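Local structure of nicotinamide riboside transporter PnuC (Neisseria mucosa ATCC 25996, 4QTN) at residues Thr158-Thr163 with Ile193-Val198; Val32-Asn37 with Leu42-Ala47. The protein probably carries nicotinamide riboside, a form of vitamin B3, across the bacterial inner membrane as a homotrimeric transporter. All coordinates share one frame; numbering follows the deposited sequence.

From the N terminus, helix 17-34 runs to its end and the chain turns into helix 41-59. Interaction 2 closes this short loop, joining two helices that follow each other in sequence. Much later, helix 158-175 is followed by helix 181-198. Interaction 1 brings the start of the first near the end of the second, with 29 residues between its segments. The two contacts are in series along the chain and neither nest nor cross. Their centres lie 22 Å apart, and their nearest atoms about 7 Å, without touching. Both belong to the transmembrane bundle, and both have another subunit of the trimer close by.

Interaction 1. Residues Thr158-Thr163 with Ile193-Val198; sequences TLDGVT and ISLWAV
Leu195 reaches from helix 181-198 to Leu159, Asp160 and Thr163 at the start of helix 158-175. The two short helical segments run roughly antiparallel, at 149°, and their axes come within 10.5 Å. The nearest backbones are those of Asp160 and Leu195, with CA atoms 6.9 Å apart. From CB, the Leu195 chain is carried toward the other helix with CG anti to the carbonyl carbon, beside the backbone N (chi1 -78°). CG faces the Leu159 methyl CD2, at a distance that is doubtful. Beyond CG the two methyl branches part. CD1 of Leu195 meets CG2 of Thr163 tip to tip, at 3.6 Å as modelled, though the place of the threonine methyl is not sure. CD2 of Leu195 turns to Leu159 and Asp160. The two leucine side chains appear to slide past each other in opposite directions, but the model is too tight here to fix the detail. As modelled, the same CD2 of Leu195 lies about 3.7 Å from OD1 of Asp160, and the Asp160 side chain crosses that of Leu195 at a slant. The contact is carried mainly by methyl groups, and no hydrogen bond joins the segments. Thr163 OG1 makes a weak hydrogen bond to Glu87, and its side chain is about 9 Å from the bound nicotinamide riboside. Leu84, in a loop, touches both Asp160 and Leu195, while Leu208 of a neighbouring subunit packs on Leu159. The contact thus joins the N-terminal end of helix 158-175 to the C-terminal end of helix 181-198, beside the subunit interface.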
loop_
_atom_site.group_PDB
_atom_site.type_symbol
_atom_site.label_atom_id
_atom_site.label_comp_id
_atom_site.label_asym_id
_atom_site.label_seq_id
_atom_site.Cartn_x
_atom_site.Cartn_y
_atom_site.Cartn_z
ATOM N N THR C 158 7.456 -7.697 21.456
ATOM C CA THR C 158 8.490 -6.922 20.813
ATOM C C THR C 158 7.882 -5.924 19.836
ATOM O O THR C 158 8.177 -4.737 19.882
ATOM C CB THR C 158 9.481 -7.844 20.090
ATOM O OG1 THR C 158 9.008 -8.119 18.772
ATOM C CG2 THR C 158 9.632 -9.195 20.868
ATOM N N LEU C 159 7.000 -6.402 18.973
ATOM C CA LEU C 159 6.422 -5.533 17.968
ATOM C C LEU C 159 5.580 -4.438 18.595
ATOM O O LEU C 159 5.713 -3.293 18.219
ATOM C CB LEU C 159 5.622 -6.314 16.930
ATOM C CG LEU C 159 4.830 -5.435 15.958
ATOM C CD1 LEU C 159 4.553 -6.169 14.661
ATOM C CD2 LEU C 159 3.523 -4.967 16.594
ATOM N N ASP C 160 4.719 -4.789 19.555
ATOM C CA ASP C 160 3.948 -3.774 20.283
ATOM C C ASP C 160 4.936 -2.785 20.841
ATOM O O ASP C 160 4.613 -1.613 21.069
ATOM C CB ASP C 160 3.147 -4.386 21.447
ATOM C CG ASP C 160 2.244 -5.555 21.015
ATOM O OD1 ASP C 160 2.686 -6.403 20.203
ATOM O OD2 ASP C 160 1.109 -5.653 21.539
ATOM N N GLY C 161 6.161 -3.266 21.055
ATOM C CA GLY C 161 7.231 -2.446 21.608
ATOM C C GLY C 161 7.836 -1.502 20.584
ATOM O O GLY C 161 7.948 -0.302 20.840
ATOM N N VAL C 162 8.220 -2.055 19.422
ATOM C CA VAL C 162 8.830 -1.286 18.310
ATOM C C VAL C 162 7.976 -0.093 17.900
ATOM O O VAL C 162 8.474 1.030 17.806
ATOM C CB VAL C 162 9.110 -2.177 17.058
ATOM C CG1 VAL C 162 9.371 -1.325 15.831
ATOM C CG2 VAL C 162 10.291 -3.098 17.306
ATOM N N THR C 163 6.693 -0.327 17.671
ATOM C CA THR C 163 5.810 0.757 17.303
ATOM C C THR C 163 5.780 1.887 18.364
ATOM O O THR C 163 5.364 3.011 18.070
ATOM C CB THR C 163 4.388 0.254 16.898
ATOM O OG1 THR C 163 3.395 1.246 17.207
ATOM C CG2 THR C 163 4.051 -1.029 17.613
ATOM N N ILE C 193 -1.513 -0.940 12.198
ATOM C CA ILE C 193 -2.504 -1.723 11.462
ATOM C C ILE C 193 -2.351 -3.197 11.822
ATOM O O ILE C 193 -3.340 -3.862 12.134
ATOM C CB ILE C 193 -2.416 -1.520 9.931
ATOM C CG1 ILE C 193 -3.004 -0.177 9.531
ATOM C CG2 ILE C 193 -3.204 -2.592 9.209
ATOM C CD1 ILE C 193 -2.681 0.213 8.110
ATOM N N SER C 194 -1.098 -3.683 11.828
ATOM C CA SER C 194 -0.767 -5.061 12.271
ATOM C C SER C 194 -1.169 -5.316 13.701
ATOM O O SER C 194 -1.618 -6.395 14.022
ATOM C CB SER C 194 0.727 -5.334 12.156
ATOM O OG SER C 194 1.190 -5.160 10.842
ATOM N N LEU C 195 -0.947 -4.329 14.573
ATOM C CA LEU C 195 -1.352 -4.425 15.987
ATOM C C LEU C 195 -2.829 -4.711 16.158
ATOM O O LEU C 195 -3.203 -5.624 16.889
ATOM C CB LEU C 195 -0.982 -3.167 16.755
ATOM C CG LEU C 195 0.475 -3.088 17.142
ATOM C CD1 LEU C 195 0.657 -2.049 18.232
ATOM C CD2 LEU C 195 0.971 -4.456 17.596
ATOM N N TRP C 196 -3.672 -3.938 15.491
ATOM C CA TRP C 196 -5.093 -4.182 15.565
ATOM C C TRP C 196 -5.538 -5.403 14.740
ATOM O O TRP C 196 -6.622 -5.924 14.960
ATOM C CB TRP C 196 -5.875 -2.950 15.155
ATOM C CG TRP C 196 -5.786 -1.820 16.110
ATOM C CD1 TRP C 196 -4.984 -0.731 16.004
ATOM C CD2 TRP C 196 -6.578 -1.623 17.282
ATOM N NE1 TRP C 196 -5.211 0.132 17.046
ATOM C CE2 TRP C 196 -6.188 -0.388 17.843
ATOM C CE3 TRP C 196 -7.577 -2.371 17.917
ATOM C CZ2 TRP C 196 -6.753 0.116 19.016
ATOM C CZ3 TRP C 196 -8.150 -1.866 19.083
ATOM C CH2 TRP C 196 -7.729 -0.636 19.624
ATOM N N ALA C 197 -4.713 -5.846 13.793
ATOM C CA ALA C 197 -5.043 -7.039 13.027
ATOM C C ALA C 197 -4.719 -8.292 13.801
ATOM O O ALA C 197 -5.452 -9.275 13.723
ATOM C CB ALA C 197 -4.345 -7.047 11.685
ATOM N N VAL C 198 -3.620 -8.285 14.550
ATOM C CA VAL C 198 -3.300 -9.460 15.356
ATOM C C VAL C 198 -4.171 -9.505 16.595
ATOM O O VAL C 198 -4.589 -10.578 17.020
ATOM C CB VAL C 198 -1.772 -9.649 15.665
ATOM C CG1 VAL C 198 -0.974 -9.776 14.382
ATOM C CG2 VAL C 198 -1.224 -8.538 16.540
#

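Interaction 2. Residues Val32-Asn37 with Leu42-Ala47; sequences VVFVFN and LASVAA
Phe34 and Ser44 bring the backbones of the two segments closest, with CA atoms 6.4 Å apart. Residues 32-34 are the last of helix 17-34, and Val35 is the first to leave helical backbone angles. Residues 42-47 lie within helix 41-59. The two segments run in roughly opposite senses, so the chain has turned back within a few residues. Ser44 is the one residue of its segment that carries the contact. Its OG sits 3.6 Å from CB of Phe34 and 4.1 Å from CG1 of Val33. That CB comes nearest because its bond from the Phe34 backbone points toward the other segment. The ring is placed separately, by CG standing anti to the backbone N (chi1 155°). This brings CD2 of Phe34 to 4.1 Å from CB of Ser44, which approaches the ring at an oblique angle. These are van der Waals contacts, and no hydrogen bond spans the segments. Gln30, also on helix 17-34, touches Ser44, while Pro209 and Leu208 of helix 208-234 touch Ser44 and Val33 respectively. Val162 of a neighbouring subunit packs on Val33. Consecutive helices 17-34 and 41-59, joined by a short turn, form a helical hairpin, with Ser44 of the second lying against the end of the first. Such hairpins of consecutive transmembrane helices are a common element of polytopic membrane proteins, and this one lies away from the substrate site.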
loop_
_atom_site.group_PDB
_atom_site.type_symbol
_atom_site.label_atom_id
_atom_site.label_comp_id
_atom_site.label_asym_id
_atom_site.label_seq_id
_atom_site.Cartn_x
_atom_site.Cartn_y
_atom_site.Cartn_z
ATOM N N VAL C 32 -20.553 5.565 8.256
ATOM C CA VAL C 32 -21.213 4.362 7.778
ATOM C C VAL C 32 -20.864 3.120 8.627
ATOM O O VAL C 32 -21.737 2.301 8.894
ATOM C CB VAL C 32 -20.970 4.137 6.269
ATOM C CG1 VAL C 32 -21.396 2.741 5.848
ATOM C CG2 VAL C 32 -21.718 5.187 5.462
ATOM N N VAL C 33 -19.613 3.016 9.100
ATOM C CA VAL C 33 -19.238 1.908 10.023
ATOM C C VAL C 33 -19.979 1.951 11.374
ATOM O O VAL C 33 -20.284 0.907 11.958
ATOM C CB VAL C 33 -17.705 1.792 10.229
ATOM C CG1 VAL C 33 -17.340 1.841 11.708
ATOM C CG2 VAL C 33 -17.181 0.512 9.594
ATOM N N PHE C 34 -20.298 3.162 11.831
ATOM C CA PHE C 34 -20.995 3.369 13.107
ATOM C C PHE C 34 -22.520 3.224 12.978
ATOM O O PHE C 34 -23.182 2.732 13.896
ATOM C CB PHE C 34 -20.629 4.740 13.688
ATOM C CG PHE C 34 -21.655 5.306 14.622
ATOM C CD1 PHE C 34 -22.709 6.082 14.135
ATOM C CD2 PHE C 34 -21.549 5.104 15.991
ATOM C CE1 PHE C 34 -23.648 6.613 14.996
ATOM C CE2 PHE C 34 -22.490 5.636 16.861
ATOM C CZ PHE C 34 -23.542 6.387 16.363
ATOM N N VAL C 35 -23.082 3.654 11.846
ATOM C CA VAL C 35 -24.507 3.395 11.583
ATOM C C VAL C 35 -24.731 1.879 11.376
ATOM O O VAL C 35 -25.774 1.453 10.926
ATOM C CB VAL C 35 -25.072 4.251 10.401
ATOM C CG1 VAL C 35 -26.596 4.218 10.389
ATOM C CG2 VAL C 35 -24.611 5.692 10.526
ATOM N N PHE C 36 -23.735 1.088 11.755
ATOM C CA PHE C 36 -23.876 -0.347 11.812
ATOM C C PHE C 36 -23.664 -0.817 13.229
ATOM O O PHE C 36 -24.239 -1.811 13.650
ATOM C CB PHE C 36 -22.853 -1.015 10.911
ATOM C CG PHE C 36 -23.339 -1.265 9.514
ATOM C CD1 PHE C 36 -23.405 -0.228 8.588
ATOM C CD2 PHE C 36 -23.693 -2.552 9.104
ATOM C CE1 PHE C 36 -23.814 -0.468 7.281
ATOM C CE2 PHE C 36 -24.116 -2.791 7.803
ATOM C CZ PHE C 36 -24.173 -1.747 6.891
ATOM N N ASN C 37 -22.825 -0.097 13.965
ATOM C CA ASN C 37 -22.435 -0.500 15.315
ATOM C C ASN C 37 -22.569 0.633 16.342
ATOM O O ASN C 37 -21.560 1.153 16.821
ATOM C CB ASN C 37 -20.991 -1.027 15.309
ATOM C CG ASN C 37 -20.907 -2.527 15.534
ATOM O OD1 ASN C 37 -19.828 -3.065 15.772
ATOM N ND2 ASN C 37 -22.048 -3.210 15.462
ATOM N N LEU C 42 -17.660 4.874 21.171
ATOM C CA LEU C 42 -16.418 5.465 21.669
ATOM C C LEU C 42 -15.361 5.469 20.602
ATOM O O LEU C 42 -14.895 6.531 20.190
ATOM C CB LEU C 42 -15.899 4.714 22.902
ATOM C CG LEU C 42 -16.045 5.346 24.291
ATOM C CD1 LEU C 42 -14.867 4.931 25.149
ATOM C CD2 LEU C 42 -16.147 6.863 24.235
ATOM N N ALA C 43 -14.983 4.271 20.155
ATOM C CA ALA C 43 -13.964 4.105 19.128
ATOM C C ALA C 43 -14.322 4.853 17.839
ATOM O O ALA C 43 -13.436 5.309 17.106
ATOM C CB ALA C 43 -13.726 2.629 18.848
ATOM N N SER C 44 -15.615 5.006 17.573
ATOM C CA SER C 44 -16.027 5.754 16.398
ATOM C C SER C 44 -15.861 7.262 16.543
ATOM O O SER C 44 -15.451 7.919 15.600
ATOM C CB SER C 44 -17.415 5.367 15.940
ATOM O OG SER C 44 -17.314 4.320 15.001
ATOM N N VAL C 45 -16.125 7.795 17.740
ATOM C CA VAL C 45 -15.703 9.170 18.068
ATOM C C VAL C 45 -14.173 9.257 18.005
ATOM O O VAL C 45 -13.620 10.214 17.474
ATOM C CB VAL C 45 -16.191 9.626 19.471
ATOM C CG1 VAL C 45 -15.503 10.905 19.879
ATOM C CG2 VAL C 45 -17.680 9.845 19.467
ATOM N N ALA C 46 -13.501 8.232 18.525
ATOM C CA ALA C 46 -12.047 8.212 18.559
ATOM C C ALA C 46 -11.447 8.229 17.155
ATOM O O ALA C 46 -10.350 8.723 16.964
ATOM C CB ALA C 46 -11.533 7.017 19.360
ATOM N N ALA C 47 -12.177 7.713 16.173
ATOM C CA ALA C 47 -11.708 7.774 14.795
ATOM C C ALA C 47 -11.971 9.133 14.176
ATOM O O ALA C 47 -11.043 9.818 13.786
ATOM C CB ALA C 47 -12.332 6.681 13.969
#